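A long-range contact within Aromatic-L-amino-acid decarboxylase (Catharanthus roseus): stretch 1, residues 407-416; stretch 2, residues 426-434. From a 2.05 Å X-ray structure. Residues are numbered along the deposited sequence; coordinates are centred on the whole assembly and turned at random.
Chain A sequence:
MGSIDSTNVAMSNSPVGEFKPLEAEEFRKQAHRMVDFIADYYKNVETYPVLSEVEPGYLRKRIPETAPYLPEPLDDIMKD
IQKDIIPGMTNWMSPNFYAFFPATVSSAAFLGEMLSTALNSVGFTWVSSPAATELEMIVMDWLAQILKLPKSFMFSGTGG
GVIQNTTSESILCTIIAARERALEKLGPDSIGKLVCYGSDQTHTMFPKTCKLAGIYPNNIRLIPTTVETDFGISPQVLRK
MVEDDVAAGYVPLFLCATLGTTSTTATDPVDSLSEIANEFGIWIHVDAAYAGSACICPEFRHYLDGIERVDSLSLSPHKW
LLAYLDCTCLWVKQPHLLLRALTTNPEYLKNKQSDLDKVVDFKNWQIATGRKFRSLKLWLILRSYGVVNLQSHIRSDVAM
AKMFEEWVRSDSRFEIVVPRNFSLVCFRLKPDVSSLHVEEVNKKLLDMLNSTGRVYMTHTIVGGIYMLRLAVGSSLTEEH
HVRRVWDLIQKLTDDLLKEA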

# COMPACT_ATOMS: atom_id res chain seq x y z
N TRP A 407 -13.04 31.46 20.48
CA TRP A 407 -12.28 32.67 20.18
C TRP A 407 -12.81 33.35 18.92
O TRP A 407 -13.05 34.56 18.91
CB TRP A 407 -10.79 32.33 20.01
CG TRP A 407 -10.13 31.83 21.24
CD1 TRP A 407 -10.52 32.05 22.53
CD2 TRP A 407 -8.96 31.01 21.30
NE1 TRP A 407 -9.66 31.42 23.39
CE2 TRP A 407 -8.70 30.77 22.66
CE3 TRP A 407 -8.12 30.45 20.34
CZ2 TRP A 407 -7.62 30.00 23.09
CZ3 TRP A 407 -7.05 29.68 20.76
CH2 TRP A 407 -6.81 29.46 22.13
N VAL A 408 -13.00 32.58 17.85
CA VAL A 408 -13.45 33.17 16.59
C VAL A 408 -14.81 33.85 16.76
O VAL A 408 -15.03 34.96 16.25
CB VAL A 408 -13.49 32.11 15.47
CG1 VAL A 408 -14.20 32.68 14.25
CG2 VAL A 408 -12.08 31.67 15.11
N ARG A 409 -15.74 33.20 17.47
CA ARG A 409 -17.06 33.80 17.66
C ARG A 409 -16.98 35.10 18.45
O ARG A 409 -17.87 35.95 18.32
CB ARG A 409 -18.02 32.83 18.35
CG ARG A 409 -18.37 31.61 17.51
CD ARG A 409 -19.42 30.76 18.21
NE ARG A 409 -19.71 29.52 17.49
CZ ARG A 409 -20.53 29.44 16.45
NH1 ARG A 409 -21.15 30.52 16.01
NH2 ARG A 409 -20.73 28.27 15.85
N SER A 410 -15.95 35.27 19.28
CA SER A 410 -15.82 36.52 20.03
C SER A 410 -15.45 37.69 19.14
O SER A 410 -15.51 38.84 19.59
CB SER A 410 -14.78 36.38 21.14
OG SER A 410 -15.14 35.35 22.04
N ASP A 411 -15.08 37.44 17.88
CA ASP A 411 -14.68 38.49 16.95
C ASP A 411 -15.77 38.64 15.90
O ASP A 411 -15.98 37.73 15.08
CB ASP A 411 -13.33 38.20 16.31
CG ASP A 411 -12.79 39.39 15.54
OD1 ASP A 411 -13.60 40.11 14.92
OD2 ASP A 411 -11.55 39.61 15.57
N SER A 412 -16.46 39.78 15.93
CA SER A 412 -17.60 40.03 15.06
C SER A 412 -17.20 40.22 13.61
O SER A 412 -18.09 40.29 12.75
CB SER A 412 -18.38 41.24 15.57
OG SER A 412 -17.52 42.36 15.70
N ARG A 413 -15.90 40.35 13.32
CA ARG A 413 -15.46 40.43 11.93
C ARG A 413 -15.48 39.06 11.26
O ARG A 413 -15.65 38.98 10.04
CB ARG A 413 -14.05 41.01 11.86
CG ARG A 413 -13.92 42.40 12.45
CD ARG A 413 -12.46 42.83 12.53
NE ARG A 413 -11.63 41.88 13.27
CZ ARG A 413 -10.34 42.07 13.54
NH1 ARG A 413 -9.73 43.18 13.15
NH2 ARG A 413 -9.67 41.15 14.22
N PHE A 414 -15.35 38.00 12.04
CA PHE A 414 -15.31 36.63 11.56
C PHE A 414 -16.65 35.95 11.80
O PHE A 414 -17.48 36.41 12.58
CB PHE A 414 -14.19 35.86 12.26
CG PHE A 414 -12.81 36.38 11.96
CD1 PHE A 414 -12.28 37.44 12.67
CD2 PHE A 414 -12.03 35.77 10.99
CE1 PHE A 414 -11.01 37.90 12.41
CE2 PHE A 414 -10.75 36.22 10.73
CZ PHE A 414 -10.24 37.29 11.43
N GLU A 415 -16.83 34.82 11.12
CA GLU A 415 -18.03 34.02 11.28
C GLU A 415 -17.65 32.56 11.12
O GLU A 415 -16.78 32.22 10.31
CB GLU A 415 -19.10 34.42 10.25
CG GLU A 415 -18.94 33.80 8.87
CD GLU A 415 -20.11 34.13 7.95
OE1 GLU A 415 -20.87 35.07 8.26
OE2 GLU A 415 -20.27 33.45 6.92
N ILE A 416 -18.31 31.71 11.90
CA ILE A 416 -18.19 30.27 11.73
C ILE A 416 -19.18 29.85 10.65
O ILE A 416 -20.39 30.06 10.79
CB ILE A 416 -18.47 29.53 13.05
CG1 ILE A 416 -17.60 30.08 14.18
CG2 ILE A 416 -18.19 28.04 12.87
CD1 ILE A 416 -16.11 29.85 13.98
N CYS A 426 -14.16 25.58 10.47
CA CYS A 426 -14.31 26.30 9.21
C CYS A 426 -14.81 27.71 9.50
O CYS A 426 -15.87 27.89 10.10
CB CYS A 426 -15.27 25.57 8.28
SG CYS A 426 -14.73 23.89 7.83
N PHE A 427 -14.04 28.72 9.07
CA PHE A 427 -14.37 30.10 9.43
C PHE A 427 -14.01 31.04 8.29
O PHE A 427 -13.39 30.65 7.30
CB PHE A 427 -13.66 30.52 10.72
CG PHE A 427 -12.16 30.56 10.61
CD1 PHE A 427 -11.42 29.39 10.55
CD2 PHE A 427 -11.48 31.77 10.56
CE1 PHE A 427 -10.04 29.42 10.45
CE2 PHE A 427 -10.11 31.81 10.46
CZ PHE A 427 -9.38 30.64 10.40
N ARG A 428 -14.44 32.29 8.42
CA ARG A 428 -14.12 33.28 7.38
C ARG A 428 -14.32 34.68 7.95
O ARG A 428 -14.91 34.87 9.01
CB ARG A 428 -15.01 33.05 6.15
CG ARG A 428 -16.41 33.63 6.29
CD ARG A 428 -17.40 33.07 5.27
NE ARG A 428 -17.56 33.85 4.05
CZ ARG A 428 -18.72 34.39 3.66
NH1 ARG A 428 -19.81 34.24 4.41
NH2 ARG A 428 -18.79 35.08 2.53
N LEU A 429 -13.78 35.66 7.24
CA LEU A 429 -14.10 37.06 7.51
C LEU A 429 -15.46 37.39 6.91
O LEU A 429 -15.72 37.06 5.74
CB LEU A 429 -13.03 37.98 6.95
CG LEU A 429 -11.77 38.18 7.80
CD1 LEU A 429 -10.67 38.82 6.96
CD2 LEU A 429 -12.08 39.04 9.02
N LYS A 430 -16.33 38.03 7.69
CA LYS A 430 -17.63 38.39 7.16
C LYS A 430 -17.48 39.32 5.95
O LYS A 430 -16.53 40.10 5.87
CB LYS A 430 -18.49 39.07 8.22
CG LYS A 430 -19.03 38.16 9.30
CD LYS A 430 -19.94 38.95 10.23
CE LYS A 430 -20.62 38.06 11.25
NZ LYS A 430 -21.38 38.87 12.24
N PRO A 431 -18.42 39.26 5.00
CA PRO A 431 -18.30 40.11 3.81
C PRO A 431 -18.25 41.61 4.10
O PRO A 431 -17.61 42.35 3.34
CB PRO A 431 -19.55 39.74 3.00
CG PRO A 431 -20.39 38.86 3.89
CD PRO A 431 -19.45 38.23 4.85
N ASP A 432 -18.90 42.08 5.16
CA ASP A 432 -19.01 43.51 5.40
C ASP A 432 -17.77 44.12 6.06
O ASP A 432 -17.73 45.34 6.25
CB ASP A 432 -20.24 43.80 6.26
CG ASP A 432 -20.22 43.06 7.59
OD1 ASP A 432 -19.31 42.22 7.79
OD2 ASP A 432 -21.09 43.32 8.44
N VAL A 433 -16.75 43.31 6.38
CA VAL A 433 -15.56 43.85 7.04
C VAL A 433 -14.69 44.67 6.09
O VAL A 433 -13.86 45.46 6.56
CB VAL A 433 -14.72 42.71 7.66
CG1 VAL A 433 -15.56 41.90 8.64
CG2 VAL A 433 -14.14 41.83 6.56
N SER A 434 -14.87 44.52 4.78
CA SER A 434 -14.05 45.25 3.83
C SER A 434 -14.89 45.57 2.60
O SER A 434 -15.89 44.90 2.31
CB SER A 434 -12.81 44.46 3.42
OG SER A 434 -12.10 45.14 2.40

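The clearest fit in this contact is a methyl laid on a flat surface: Leu 429 on the ring of Phe 414. Both CA-to-CB bonds point away overall and the two side chains diverge, yet the end of Leu 429 comes back nearer. Its CD2 methyl sits 3.5 Å from the centroid of the Phe 414 ring, only 13° off the normal, a CH-pi contact over the face. The rule to read here is that a diverging pair can still touch when the end of one side chain returns. Phe 414 also meets a second ring, that of Phe 427: Phe 414 CD2 is 4.1 Å from Phe 427 CD2, and it lies at the edge of the Phe 427 ring, near that ring's plane.

Phe 427 and Ile 416 share one face of the sheet, and Ile 416 CD1 reaches to 4.1 Å from Phe 427 CB. Val 408, on the helix, points toward the second stretch and places its CG1 4.2 Å from Phe 427 CB. Two aliphatic side chains from separate parts of the first stretch therefore converge on the root of Phe 427, so the packing engages the base of this large side chain as well as its ring.

Beneath these fits, strands 414-416 and 426-429 run antiparallel, with 154° between their directions. At the centre, Glu 415 and Arg 428 form the hydrogen-bonded pair: Glu 415 N donates to Arg 428 O at 2.9 Å, and Arg 428 N returns the bond to Glu 415 O at 3.0 Å. The neighbouring pairs, Phe 414 with Leu 429 and Ile 416 with Phe 427, are non-hydrogen-bonded and sit closer, their CA atoms 4.2 and 4.5 Å apart. CA-H groups meet carbonyls here, as where Phe 414 CA lies 3.1 Å from Arg 428 O.

The ladder is extended one step past the strand by Lys 430 N, which gives a short, nearly straight hydrogen bond to Arg 413 O (2.6 Å, 168°). The same carbonyl is crowded by a methyl, with Val 433 CG1 3.2 Å from Arg 413 O. That CG1 also comes within 3.7 Å of Arg 413 CB, so this small branched side chain fills space beside the type I turn from Asp 411 to Phe 414. The end of the Arg 413 side chain leads away, and its NH2 makes a salt bridge to Asp 411 OD2 at 2.8 Å.

The other face carries charge. Glu 415 and Arg 428 project to it together, both with chi1 in p, and their ends close a salt bridge in which Arg 428 NH1 donates to Glu 415 OE2 at 2.7 Å, the carboxylate oxygen lying near the guanidinium plane. The aliphatic stem of Lys 430 runs past two oxygens, its CG 3.7 Å from Glu 415 OE1 and its CD 3.4 Å from Ser 412 O.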